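Side-chain contacts in aminoglycoside N(3)-acetyltransferase, AAC(3)-IVa (Escherichia coli, PDB 6MN3), which transfers an acetyl group from acetyl-CoA to the 3-amino group of 2-deoxystreptamine aminoglycosides, and so probably confers resistance to antibiotics such as gentamicin and apramycin: residues H102-A107 and V183-N188; A113-S118 and H136-Q141; I117-P122 and S127-V132. All coordinates share one frame; numbering follows the deposited sequence.

Contact 1: H102-A107 and V183-N188; sequences HPFAFA and VDYLEN
F104 and Y185 bring their rings together from opposite directions, joining the loop before strand 106-109 to strand 181-187 of the two-stranded antiparallel hairpin. The close part is small. Y185 OH sits 3.3 Å from F104 CZ and equally near CE1, while F104 CZ is 3.7 Å from Y185 CE2. The pair is oblique, with ring centroids 5.6 Å apart and planes at 83° to each other. Y185 CG lies between the backbone N and the carbonyl carbon (chi1 52°), which sends the ring from its strand toward the loop.

P103 CG lies over one face of F104, near the rim, and L121 and P125 also touch this side chain. Beyond the rings the contact is loose: D184 and L186 alternate with Y185 along the strand and are exposed, D184 pairing with R182.

Tyrosine suits the junction because it offers both carbon surface and a polar end. Y185 OH donates to E187 OE1, 3.1 Å away and met nearly along the C-O axis, which implies that the hydroxyl can lie against a hydrocarbon ring with its hydrogen already engaged within its own strand.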
ATOM      1  N   HIS A 102       8.792 -13.028  -3.142  1.00 68.58           N
ATOM      2  CA  HIS A 102       7.935 -13.762  -2.223  1.00 70.03           C
ATOM      3  C   HIS A 102       6.492 -13.384  -2.516  1.00 68.12           C
ATOM      4  O   HIS A 102       6.232 -12.329  -3.105  1.00 68.74           O
ATOM      5  CB  HIS A 102       8.299 -13.473  -0.758  1.00 72.87           C
ATOM      6  CG  HIS A 102       8.485 -12.020  -0.449  1.00 74.30           C
ATOM      7  ND1 HIS A 102       7.429 -11.166  -0.218  1.00 72.88           N
ATOM      8  CD2 HIS A 102       9.608 -11.275  -0.315  1.00 73.80           C
ATOM      9  CE1 HIS A 102       7.892  -9.955   0.038  1.00 69.95           C
ATOM     10  NE2 HIS A 102       9.211  -9.994  -0.014  1.00 71.22           N
ATOM     11  N   PRO A 103       5.527 -14.228  -2.129  1.00 70.24           N
ATOM     12  CA  PRO A 103       4.128 -13.978  -2.518  1.00 69.75           C
ATOM     13  C   PRO A 103       3.541 -12.683  -1.979  1.00 66.81           C
ATOM     14  O   PRO A 103       2.446 -12.304  -2.414  1.00 66.11           O
ATOM     15  CB  PRO A 103       3.380 -15.197  -1.956  1.00 74.74           C
ATOM     16  CG  PRO A 103       4.292 -15.768  -0.920  1.00 79.14           C
ATOM     17  CD  PRO A 103       5.672 -15.515  -1.427  1.00 79.94           C
ATOM     18  N   PHE A 104       4.212 -12.000  -1.055  1.00 66.13           N
ATOM     19  CA  PHE A 104       3.729 -10.714  -0.569  1.00 64.89           C
ATOM     20  C   PHE A 104       4.603  -9.598  -1.125  1.00 60.42           C
ATOM     21  O   PHE A 104       5.142  -8.783  -0.369  1.00 58.92           O
ATOM     22  CB  PHE A 104       3.713 -10.694   0.959  1.00 63.20           C
ATOM     23  CG  PHE A 104       3.254 -11.987   1.570  1.00 70.92           C
ATOM     24  CD1 PHE A 104       1.936 -12.397   1.443  1.00 73.80           C
ATOM     25  CD2 PHE A 104       4.139 -12.797   2.261  1.00 73.36           C
ATOM     26  CE1 PHE A 104       1.509 -13.588   1.999  1.00 78.41           C
ATOM     27  CE2 PHE A 104       3.717 -13.989   2.818  1.00 76.71           C
ATOM     28  CZ  PHE A 104       2.401 -14.385   2.688  1.00 80.24           C
ATOM     29  N   ALA A 105       4.729  -9.546  -2.446  1.00 56.89           N
ATOM     30  CA  ALA A 105       5.742  -8.727  -3.087  1.00 55.26           C
ATOM     31  C   ALA A 105       5.274  -7.286  -3.279  1.00 51.60           C
ATOM     32  O   ALA A 105       4.080  -6.973  -3.274  1.00 50.38           O
ATOM     33  CB  ALA A 105       6.130  -9.321  -4.440  1.00 56.97           C
ATOM     34  N   PHE A 106       6.255  -6.405  -3.443  1.00 50.50           N
ATOM     35  CA  PHE A 106       6.066  -5.036  -3.890  1.00 49.63           C
ATOM     36  C   PHE A 106       6.865  -4.828  -5.171  1.00 53.01           C
ATOM     37  O   PHE A 106       7.682  -5.666  -5.565  1.00 55.43           O
ATOM     38  CB  PHE A 106       6.512  -4.031  -2.818  1.00 45.34           C
ATOM     39  CG  PHE A 106       5.495  -3.798  -1.735  1.00 48.55           C
ATOM     40  CD1 PHE A 106       4.831  -2.588  -1.639  1.00 42.41           C
ATOM     41  CD2 PHE A 106       5.214  -4.785  -0.803  1.00 49.98           C
ATOM     42  CE1 PHE A 106       3.900  -2.366  -0.640  1.00 41.95           C
ATOM     43  CE2 PHE A 106       4.284  -4.570   0.197  1.00 45.43           C
ATOM     44  CZ  PHE A 106       3.626  -3.358   0.279  1.00 42.71           C
ATOM     45  N   ALA A 107       6.624  -3.699  -5.827  1.00 51.65           N
ATOM     46  CA  ALA A 107       7.378  -3.316  -7.012  1.00 51.01           C
ATOM     47  C   ALA A 107       7.929  -1.914  -6.812  1.00 52.87           C
ATOM     48  O   ALA A 107       7.241  -1.041  -6.276  1.00 53.32           O
ATOM     49  CB  ALA A 107       6.513  -3.372  -8.275  1.00 45.33           C
ATOM     50  N   VAL A 183       3.563 -22.795   3.867  1.00112.61           N
ATOM     51  CA  VAL A 183       4.170 -22.045   4.958  1.00108.63           C
ATOM     52  C   VAL A 183       3.065 -21.234   5.619  1.00106.21           C
ATOM     53  O   VAL A 183       2.627 -20.216   5.073  1.00103.55           O
ATOM     54  CB  VAL A 183       5.297 -21.131   4.465  1.00101.72           C
ATOM     55  CG1 VAL A 183       5.977 -20.457   5.659  1.00 98.16           C
ATOM     56  CG2 VAL A 183       6.298 -21.906   3.639  1.00106.82           C
ATOM     57  N   ASP A 184       2.627 -21.672   6.793  1.00106.96           N
ATOM     58  CA  ASP A 184       1.594 -20.993   7.561  1.00110.67           C
ATOM     59  C   ASP A 184       2.212 -20.048   8.588  1.00108.92           C
ATOM     60  O   ASP A 184       3.312 -20.278   9.100  1.00107.34           O
ATOM     61  CB  ASP A 184       0.689 -22.011   8.262  1.00111.57           C
ATOM     62  CG  ASP A 184       0.196 -23.092   7.323  1.00116.58           C
ATOM     63  OD1 ASP A 184       1.030 -23.708   6.629  1.00120.33           O
ATOM     64  OD2 ASP A 184      -1.030 -23.308   7.257  1.00118.77           O
ATOM     65  N   TYR A 185       1.479 -18.980   8.891  1.00104.72           N
ATOM     66  CA  TYR A 185       1.922 -17.958   9.829  1.00 98.09           C
ATOM     67  C   TYR A 185       0.700 -17.416  10.561  1.00 98.67           C
ATOM     68  O   TYR A 185      -0.430 -17.848  10.324  1.00100.76           O
ATOM     69  CB  TYR A 185       2.689 -16.841   9.110  1.00 93.87           C
ATOM     70  CG  TYR A 185       1.941 -16.250   7.934  1.00 92.62           C
ATOM     71  CD1 TYR A 185       1.188 -15.093   8.078  1.00 90.77           C
ATOM     72  CD2 TYR A 185       1.985 -16.851   6.681  1.00 95.08           C
ATOM     73  CE1 TYR A 185       0.500 -14.551   7.008  1.00 93.33           C
ATOM     74  CE2 TYR A 185       1.297 -16.317   5.606  1.00 97.94           C
ATOM     75  CZ  TYR A 185       0.557 -15.166   5.777  1.00 96.74           C
ATOM     76  OH  TYR A 185      -0.129 -14.625   4.714  1.00 96.37           O
ATOM     77  N   LEU A 186       0.930 -16.461  11.459  1.00 96.06           N
ATOM     78  CA  LEU A 186      -0.142 -15.797  12.194  1.00 93.67           C
ATOM     79  C   LEU A 186      -0.157 -14.333  11.774  1.00 95.33           C
ATOM     80  O   LEU A 186       0.742 -13.568  12.141  1.00 91.35           O
ATOM     81  CB  LEU A 186       0.053 -15.946  13.701  1.00 87.59           C
ATOM     82  CG  LEU A 186      -0.064 -17.374  14.240  1.00 88.81           C
ATOM     83  CD1 LEU A 186       0.194 -17.409  15.737  1.00 84.94           C
ATOM     84  CD2 LEU A 186      -1.428 -17.968  13.912  1.00 87.53           C
ATOM     85  N   GLU A 187      -1.172 -13.949  11.007  1.00 99.22           N
ATOM     86  CA  GLU A 187      -1.270 -12.615  10.436  1.00104.69           C
ATOM     87  C   GLU A 187      -2.333 -11.797  11.156  1.00 98.69           C
ATOM     88  O   GLU A 187      -3.288 -12.341  11.717  1.00102.33           O
ATOM     89  CB  GLU A 187      -1.599 -12.683   8.942  1.00115.19           C
ATOM     90  CG  GLU A 187      -1.384 -11.381   8.187  1.00118.90           C
ATOM     91  CD  GLU A 187      -2.016 -11.394   6.810  1.00126.27           C
ATOM     92  OE1 GLU A 187      -1.855 -12.402   6.091  1.00130.29           O
ATOM     93  OE2 GLU A 187      -2.679 -10.399   6.451  1.00127.88           O
ATOM     94  N   ASN A 188      -2.156 -10.479  11.129  1.00 93.79           N
ATOM     95  CA  ASN A 188      -3.128  -9.545  11.693  1.00 90.72           C
ATOM     96  C   ASN A 188      -4.023  -9.007  10.576  1.00 93.64           C
ATOM     97  O   ASN A 188      -3.910  -7.863  10.133  1.00 93.89           O
ATOM     98  CB  ASN A 188      -2.408  -8.421  12.431  1.00 83.78           C
ATOM     99  CG  ASN A 188      -1.265  -7.839  11.624  1.00 79.09           C
ATOM    100  OD1 ASN A 188      -0.309  -8.539  11.287  1.00 77.65           O
ATOM    101  ND2 ASN A 188      -1.359  -6.554  11.303  1.00 77.71           N
TER

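Contact 2: A113-S118 and H136-Q141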
ATOM      1  N   ALA A 113      15.072   1.354  -5.278  1.00 49.36           N
ATOM      2  CA  ALA A 113      14.238   0.170  -5.472  1.00 46.70           C
ATOM      3  C   ALA A 113      14.867  -1.068  -4.852  1.00 54.62           C
ATOM      4  O   ALA A 113      14.170  -1.888  -4.243  1.00 53.93           O
ATOM      5  CB  ALA A 113      13.990  -0.051  -6.962  1.00 48.83           C
ATOM      6  N   GLU A 114      16.181  -1.221  -5.001  1.00 61.97           N
ATOM      7  CA  GLU A 114      16.869  -2.390  -4.466  1.00 70.52           C
ATOM      8  C   GLU A 114      16.715  -2.483  -2.949  1.00 67.27           C
ATOM      9  O   GLU A 114      16.528  -3.576  -2.403  1.00 72.15           O
ATOM     10  CB  GLU A 114      18.350  -2.345  -4.868  1.00 83.13           C
ATOM     11  CG  GLU A 114      19.170  -1.162  -4.305  1.00 95.01           C
ATOM     12  CD  GLU A 114      18.592   0.220  -4.621  1.00101.90           C
ATOM     13  OE1 GLU A 114      17.826   0.350  -5.600  1.00104.30           O
ATOM     14  OE2 GLU A 114      18.882   1.172  -3.864  1.00102.03           O
ATOM     15  N   GLN A 115      16.784  -1.349  -2.249  1.00 60.16           N
ATOM     16  CA  GLN A 115      16.738  -1.380  -0.789  1.00 61.91           C
ATOM     17  C   GLN A 115      15.339  -1.708  -0.283  1.00 61.83           C
ATOM     18  O   GLN A 115      15.183  -2.387   0.738  1.00 67.49           O
ATOM     19  CB  GLN A 115      17.218  -0.041  -0.228  1.00 65.34           C
ATOM     20  CG  GLN A 115      17.681  -0.093   1.214  1.00 76.42           C
ATOM     21  CD  GLN A 115      17.628   1.268   1.874  1.00 80.93           C
ATOM     22  OE1 GLN A 115      18.227   2.228   1.386  1.00 83.37           O
ATOM     23  NE2 GLN A 115      16.900   1.363   2.980  1.00 78.19           N
ATOM     24  N   ILE A 116      14.311  -1.235  -0.987  1.00 55.19           N
ATOM     25  CA  ILE A 116      12.931  -1.492  -0.594  1.00 50.18           C
ATOM     26  C   ILE A 116      12.493  -2.912  -0.940  1.00 52.50           C
ATOM     27  O   ILE A 116      11.593  -3.457  -0.288  1.00 57.00           O
ATOM     28  CB  ILE A 116      12.032  -0.430  -1.252  1.00 44.48           C
ATOM     29  CG1 ILE A 116      12.382   0.957  -0.706  1.00 43.01           C
ATOM     30  CG2 ILE A 116      10.551  -0.724  -1.037  1.00 43.19           C
ATOM     31  CD1 ILE A 116      12.063   2.090  -1.655  1.00 53.10           C
ATOM     32  N   ILE A 117      13.141  -3.547  -1.915  1.00 53.50           N
ATOM     33  CA  ILE A 117      12.701  -4.839  -2.432  1.00 62.76           C
ATOM     34  C   ILE A 117      13.520  -6.016  -1.892  1.00 73.50           C
ATOM     35  O   ILE A 117      13.019  -7.151  -1.883  1.00 77.21           O
ATOM     36  CB  ILE A 117      12.733  -4.795  -3.978  1.00 62.75           C
ATOM     37  CG1 ILE A 117      11.634  -3.865  -4.499  1.00 63.32           C
ATOM     38  CG2 ILE A 117      12.608  -6.171  -4.605  1.00 61.10           C
ATOM     39  CD1 ILE A 117      10.242  -4.263  -4.069  1.00 64.50           C
ATOM     40  N   SER A 118      14.723  -5.767  -1.368  1.00 74.06           N
ATOM     41  CA  SER A 118      15.721  -6.815  -1.160  1.00 79.02           C
ATOM     42  C   SER A 118      15.280  -7.935  -0.216  1.00 83.14           C
ATOM     43  O   SER A 118      15.828  -9.039  -0.299  1.00 86.95           O
ATOM     44  CB  SER A 118      17.008  -6.192  -0.622  1.00 80.03           C
ATOM     45  OG  SER A 118      16.851  -5.793   0.730  1.00 80.57           O
ATOM     46  N   HIS A 136       9.104   3.175   5.230  1.00 37.74           N
ATOM     47  CA  HIS A 136       8.988   3.952   6.459  1.00 37.23           C
ATOM     48  C   HIS A 136      10.352   4.424   6.950  1.00 38.53           C
ATOM     49  O   HIS A 136      10.497   5.568   7.396  1.00 43.20           O
ATOM     50  CB  HIS A 136       8.285   3.118   7.531  1.00 40.02           C
ATOM     51  CG  HIS A 136       8.218   3.780   8.872  1.00 37.91           C
ATOM     52  ND1 HIS A 136       9.170   3.580   9.848  1.00 48.09           N
ATOM     53  CD2 HIS A 136       7.308   4.631   9.402  1.00 36.73           C
ATOM     54  CE1 HIS A 136       8.852   4.284  10.921  1.00 39.33           C
ATOM     55  NE2 HIS A 136       7.727   4.930  10.676  1.00 47.47           N
ATOM     56  N   GLU A 137      11.368   3.564   6.866  1.00 45.34           N
ATOM     57  CA  GLU A 137      12.692   3.952   7.337  1.00 50.01           C
ATOM     58  C   GLU A 137      13.382   4.927   6.391  1.00 52.83           C
ATOM     59  O   GLU A 137      14.330   5.603   6.803  1.00 58.36           O
ATOM     60  CB  GLU A 137      13.557   2.708   7.558  1.00 52.75           C
ATOM     61  CG  GLU A 137      14.560   2.413   6.457  1.00 66.97           C
ATOM     62  CD  GLU A 137      15.465   1.240   6.797  1.00 79.06           C
ATOM     63  OE1 GLU A 137      15.745   1.029   7.997  1.00 79.08           O
ATOM     64  OE2 GLU A 137      15.894   0.528   5.865  1.00 79.54           O
ATOM     65  N   LEU A 138      12.927   5.024   5.143  1.00 50.15           N
ATOM     66  CA  LEU A 138      13.464   5.985   4.190  1.00 51.34           C
ATOM     67  C   LEU A 138      12.636   7.263   4.122  1.00 50.15           C
ATOM     68  O   LEU A 138      12.801   8.046   3.182  1.00 53.87           O
ATOM     69  CB  LEU A 138      13.570   5.349   2.802  1.00 49.53           C
ATOM     70  CG  LEU A 138      14.752   4.395   2.609  1.00 52.74           C
ATOM     71  CD1 LEU A 138      14.394   3.282   1.643  1.00 52.06           C
ATOM     72  CD2 LEU A 138      15.982   5.146   2.128  1.00 51.75           C
ATOM     73  N   ASP A 139      11.751   7.483   5.098  1.00 41.41           N
ATOM     74  CA  ASP A 139      10.935   8.697   5.185  1.00 41.97           C
ATOM     75  C   ASP A 139      10.042   8.863   3.957  1.00 35.03           C
ATOM     76  O   ASP A 139       9.837   9.971   3.456  1.00 33.60           O
ATOM     77  CB  ASP A 139      11.808   9.936   5.397  1.00 49.71           C
ATOM     78  CG  ASP A 139      11.074  11.045   6.124  1.00 58.29           C
ATOM     79  OD1 ASP A 139       9.989  10.774   6.678  1.00 52.37           O
ATOM     80  OD2 ASP A 139      11.584  12.186   6.144  1.00 64.57           O
ATOM     81  N   GLY A 140       9.489   7.757   3.479  1.00 33.01           N
ATOM     82  CA  GLY A 140       8.681   7.793   2.280  1.00 32.49           C
ATOM     83  C   GLY A 140       7.326   8.441   2.494  1.00 34.43           C
ATOM     84  O   GLY A 140       6.864   8.674   3.613  1.00 29.52           O
ATOM     85  N   GLN A 141       6.681   8.744   1.372  1.00 32.26           N
ATOM     86  CA  GLN A 141       5.316   9.242   1.344  1.00 27.23           C
ATOM     87  C   GLN A 141       4.385   8.140   0.856  1.00 30.70           C
ATOM     88  O   GLN A 141       4.755   7.322   0.009  1.00 34.61           O
ATOM     89  CB  GLN A 141       5.188  10.464   0.430  1.00 30.41           C
ATOM     90  CG  GLN A 141       5.810  11.736   0.973  1.00 33.69           C
ATOM     91  CD  GLN A 141       5.702  12.890  -0.007  1.00 35.86           C
ATOM     92  OE1 GLN A 141       6.205  12.817  -1.128  1.00 39.43           O
ATOM     93  NE2 GLN A 141       5.033  13.960   0.409  1.00 29.06           N
TER
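Q115 has CG anti to the backbone N (chi1 -159°) and an extended chain beyond it, which carries its amide away from helix 113-117 to the side chain of L138. L138 in turn holds CG anti to its carbonyl carbon (chi1 -77°), which points its two methyls at the amide of Q115, and the two side chains meet from opposite directions. Methyl CD1 of L138 lies 3.4 Å from Q115 NE2 and 3.8 Å from Q115 CD, while the other methyl, CD2, comes to 3.8 Å from Q115 OE1. The leucine fork thus packs against the whole amide group rather than one atom of it.

On the inner side I116 adds an apolar partner: its CG1 is 3.9 Å from L138 CD1. I116 is buried and also touches V26 of the central sheet, so the branched leucine spans an amide at the rim and an isoleucine beneath. On the outer side E137 stretches past, with OE2 3.2 Å from Q115 NE2 and the carboxylate plane turned 62° from the amide plane.

L138 stands where helix 131-137 ends in a Schellman motif. D139, with positive phi, is the C-prime residue; its N donates to H136 O at 3.2 Å, and G140 N reaches back to V135 O. R224 donates hydrogen bonds to the carbonyl oxygens of H136 and E137, and R222 forms a salt bridge with D139, so the chain is firmly held just as it turns toward strand 141-145.

Q112 binds Q115 OE1 weakly and also touches L138. The chemistry therefore passes from apolar to polar: I116 is buried on the inner side, L138 bridges from it to the partly exposed Q115, and glutamine, with aliphatic length and a polar end, suits a border where carbon gives way to the acidic E137.

Contact 3: I117-P122 and S127-V132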
ATOM      1  N   ILE A 117      13.141  -3.547  -1.915  1.00 53.50           N
ATOM      2  CA  ILE A 117      12.701  -4.839  -2.432  1.00 62.76           C
ATOM      3  C   ILE A 117      13.520  -6.016  -1.892  1.00 73.50           C
ATOM      4  O   ILE A 117      13.019  -7.151  -1.883  1.00 77.21           O
ATOM      5  CB  ILE A 117      12.733  -4.795  -3.978  1.00 62.75           C
ATOM      6  CG1 ILE A 117      11.634  -3.865  -4.499  1.00 63.32           C
ATOM      7  CG2 ILE A 117      12.608  -6.171  -4.605  1.00 61.10           C
ATOM      8  CD1 ILE A 117      10.242  -4.263  -4.069  1.00 64.50           C
ATOM      9  N   SER A 118      14.723  -5.767  -1.368  1.00 74.06           N
ATOM     10  CA  SER A 118      15.721  -6.815  -1.160  1.00 79.02           C
ATOM     11  C   SER A 118      15.280  -7.935  -0.216  1.00 83.14           C
ATOM     12  O   SER A 118      15.828  -9.039  -0.299  1.00 86.95           O
ATOM     13  CB  SER A 118      17.008  -6.192  -0.622  1.00 80.03           C
ATOM     14  OG  SER A 118      16.851  -5.793   0.730  1.00 80.57           O
ATOM     15  N   ASP A 119      14.318  -7.692   0.670  1.00 81.03           N
ATOM     16  CA  ASP A 119      14.147  -8.605   1.794  1.00 86.58           C
ATOM     17  C   ASP A 119      13.437  -9.899   1.390  1.00 82.81           C
ATOM     18  O   ASP A 119      12.601  -9.902   0.484  1.00 80.67           O
ATOM     19  CB  ASP A 119      13.367  -7.923   2.907  1.00 93.60           C
ATOM     20  CG  ASP A 119      14.136  -6.780   3.529  1.00101.66           C
ATOM     21  OD1 ASP A 119      15.215  -6.428   3.003  1.00107.01           O
ATOM     22  OD2 ASP A 119      13.663  -6.233   4.544  1.00104.18           O
ATOM     23  N   PRO A 120      13.761 -11.021   2.064  1.00 83.62           N
ATOM     24  CA  PRO A 120      13.077 -12.292   1.775  1.00 85.44           C
ATOM     25  C   PRO A 120      11.643 -12.316   2.282  1.00 86.59           C
ATOM     26  O   PRO A 120      11.086 -11.268   2.615  1.00 81.57           O
ATOM     27  CB  PRO A 120      13.949 -13.327   2.498  1.00 86.52           C
ATOM     28  CG  PRO A 120      14.565 -12.561   3.625  1.00 83.33           C
ATOM     29  CD  PRO A 120      14.804 -11.175   3.095  1.00 81.23           C
ATOM     30  N   LEU A 121      11.047 -13.500   2.362  1.00 91.41           N
ATOM     31  CA  LEU A 121       9.635 -13.620   2.721  1.00 90.93           C
ATOM     32  C   LEU A 121       9.427 -13.154   4.158  1.00 91.05           C
ATOM     33  O   LEU A 121      10.017 -13.737   5.082  1.00 91.66           O
ATOM     34  CB  LEU A 121       9.153 -15.060   2.544  1.00 90.13           C
ATOM     35  CG  LEU A 121       7.635 -15.291   2.437  1.00 90.58           C
ATOM     36  CD1 LEU A 121       7.326 -16.638   1.789  1.00 94.52           C
ATOM     37  CD2 LEU A 121       6.916 -15.176   3.775  1.00 90.85           C
ATOM     38  N   PRO A 122       8.609 -12.118   4.399  1.00 88.07           N
ATOM     39  CA  PRO A 122       8.327 -11.708   5.780  1.00 90.96           C
ATOM     40  C   PRO A 122       7.009 -12.273   6.293  1.00 94.79           C
ATOM     41  O   PRO A 122       5.990 -12.211   5.599  1.00 95.12           O
ATOM     42  CB  PRO A 122       8.285 -10.175   5.686  1.00 86.64           C
ATOM     43  CG  PRO A 122       8.215  -9.848   4.178  1.00 82.03           C
ATOM     44  CD  PRO A 122       8.066 -11.149   3.434  1.00 84.41           C
ATOM     45  N   SER A 127       5.758  -7.047   8.017  1.00 71.03           N
ATOM     46  CA  SER A 127       6.589  -6.991   9.210  1.00 62.89           C
ATOM     47  C   SER A 127       7.591  -5.848   9.102  1.00 61.72           C
ATOM     48  O   SER A 127       7.704  -5.198   8.059  1.00 51.86           O
ATOM     49  CB  SER A 127       7.296  -8.333   9.391  1.00 63.31           C
ATOM     50  OG  SER A 127       8.441  -8.415   8.561  1.00 66.15           O
ATOM     51  N   PRO A 128       8.335  -5.561  10.177  1.00 63.96           N
ATOM     52  CA  PRO A 128       9.412  -4.561  10.080  1.00 66.51           C
ATOM     53  C   PRO A 128      10.509  -4.916   9.084  1.00 70.21           C
ATOM     54  O   PRO A 128      11.390  -4.079   8.841  1.00 70.37           O
ATOM     55  CB  PRO A 128       9.962  -4.496  11.510  1.00 66.53           C
ATOM     56  CG  PRO A 128       8.805  -4.869  12.360  1.00 66.43           C
ATOM     57  CD  PRO A 128       8.033  -5.898  11.582  1.00 66.31           C
ATOM     58  N   ALA A 129      10.495  -6.119   8.510  1.00 73.46           N
ATOM     59  CA  ALA A 129      11.438  -6.504   7.469  1.00 81.45           C
ATOM     60  C   ALA A 129      10.773  -6.604   6.098  1.00 81.67           C
ATOM     61  O   ALA A 129      11.268  -7.315   5.221  1.00 90.53           O
ATOM     62  CB  ALA A 129      12.116  -7.826   7.827  1.00 84.45           C
ATOM     63  N   SER A 130       9.662  -5.913   5.904  1.00 72.90           N
ATOM     64  CA  SER A 130       8.935  -5.921   4.646  1.00 62.73           C
ATOM     65  C   SER A 130       9.157  -4.616   3.896  1.00 55.90           C
ATOM     66  O   SER A 130       9.619  -3.627   4.473  1.00 50.39           O
ATOM     67  CB  SER A 130       7.439  -6.134   4.904  1.00 62.33           C
ATOM     68  OG  SER A 130       6.897  -5.065   5.658  1.00 65.94           O
ATOM     69  N   PRO A 131       8.862  -4.583   2.593  1.00 56.32           N
ATOM     70  CA  PRO A 131       9.003  -3.322   1.844  1.00 46.58           C
ATOM     71  C   PRO A 131       8.268  -2.148   2.466  1.00 49.93           C
ATOM     72  O   PRO A 131       8.766  -1.017   2.404  1.00 42.46           O
ATOM     73  CB  PRO A 131       8.430  -3.678   0.465  1.00 46.43           C
ATOM     74  CG  PRO A 131       8.703  -5.126   0.322  1.00 49.50           C
ATOM     75  CD  PRO A 131       8.560  -5.717   1.700  1.00 60.36           C
ATOM     76  N   VAL A 132       7.101  -2.380   3.073  1.00 47.83           N
ATOM     77  CA  VAL A 132       6.353  -1.287   3.683  1.00 41.70           C
ATOM     78  C   VAL A 132       7.104  -0.692   4.866  1.00 43.35           C
ATOM     79  O   VAL A 132       6.876   0.471   5.220  1.00 40.23           O
ATOM     80  CB  VAL A 132       4.944  -1.763   4.095  1.00 41.33           C
ATOM     81  CG1 VAL A 132       4.982  -2.492   5.430  1.00 45.27           C
ATOM     82  CG2 VAL A 132       3.982  -0.588   4.150  1.00 45.00           C
TER
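An ST turn within a type I beta turn, S127 to S130, leads into helix 131-137, and the loop after helix 113-117 folds back against it. S127 OG, placed between its backbone N and carbonyl carbon (chi1 81°), accepts from A129 N at 3.1 Å with an N-H...O angle of 155°. S127 O closes the beta turn by accepting from S130 N at 3.0 Å. S130 OG is also modelled as bonded to S127 O, but that bond is doubtfully short. P128 fits the second place of the turn, where a fixed phi is welcome. P131, right after the N-cap S130, has no N-H to give, which costs nothing in the first turn of a helix.

Across the contact P122 carries much of the apolar contact. Its CB lies 3.4 Å from S127 OG and its CG 3.9 Å from S130 CB, so the proline ring rests against both serines that build the turn; H102 touches it as well.

D119 meets the turn farther along. Its CG is anti to the carbonyl carbon (chi1 -67°), beside the backbone N, and this swings the carboxylate toward A129: OD2 comes to 2.7 Å from A129 O, a close approach of two oxygens, and D119 CB lies 3.2 Å from the same A129 O. The other carboxylate oxygen, OD1 of D119, accepts from S118 OG at 2.9 Å.

R134, one turn into the helix, makes a salt bridge with D119 OD2 and so gives the carboxylate a charged partner. The loop thus seems to be fastened to the first turns of helix 131-137 and the turn before it by the salt bridge to R134 and by the apolar contacts of P122.

Along the chain the segments run 102-107, 113-118, 117-122, 127-132, 136-141 and 183-188, so contacts 2 and 3 fall within the span that contact 1 bridges. Contact 3 has its centre about 9 Å from that of contact 1 and about 10 Å from that of contact 2, whereas the centres of contacts 1 and 2 are about 18 Å apart. Contacts 2 and 3 share I117 and S118 and use opposite ends of helix 131-137. I117 CD1 also packs on F106 O of strand 106-109, and L121 on F104. Contact 1 alone joins the hairpin, from the loop before strand 106-109, while contacts 2 and 3 pack the 113-137 region onto the mixed sheet.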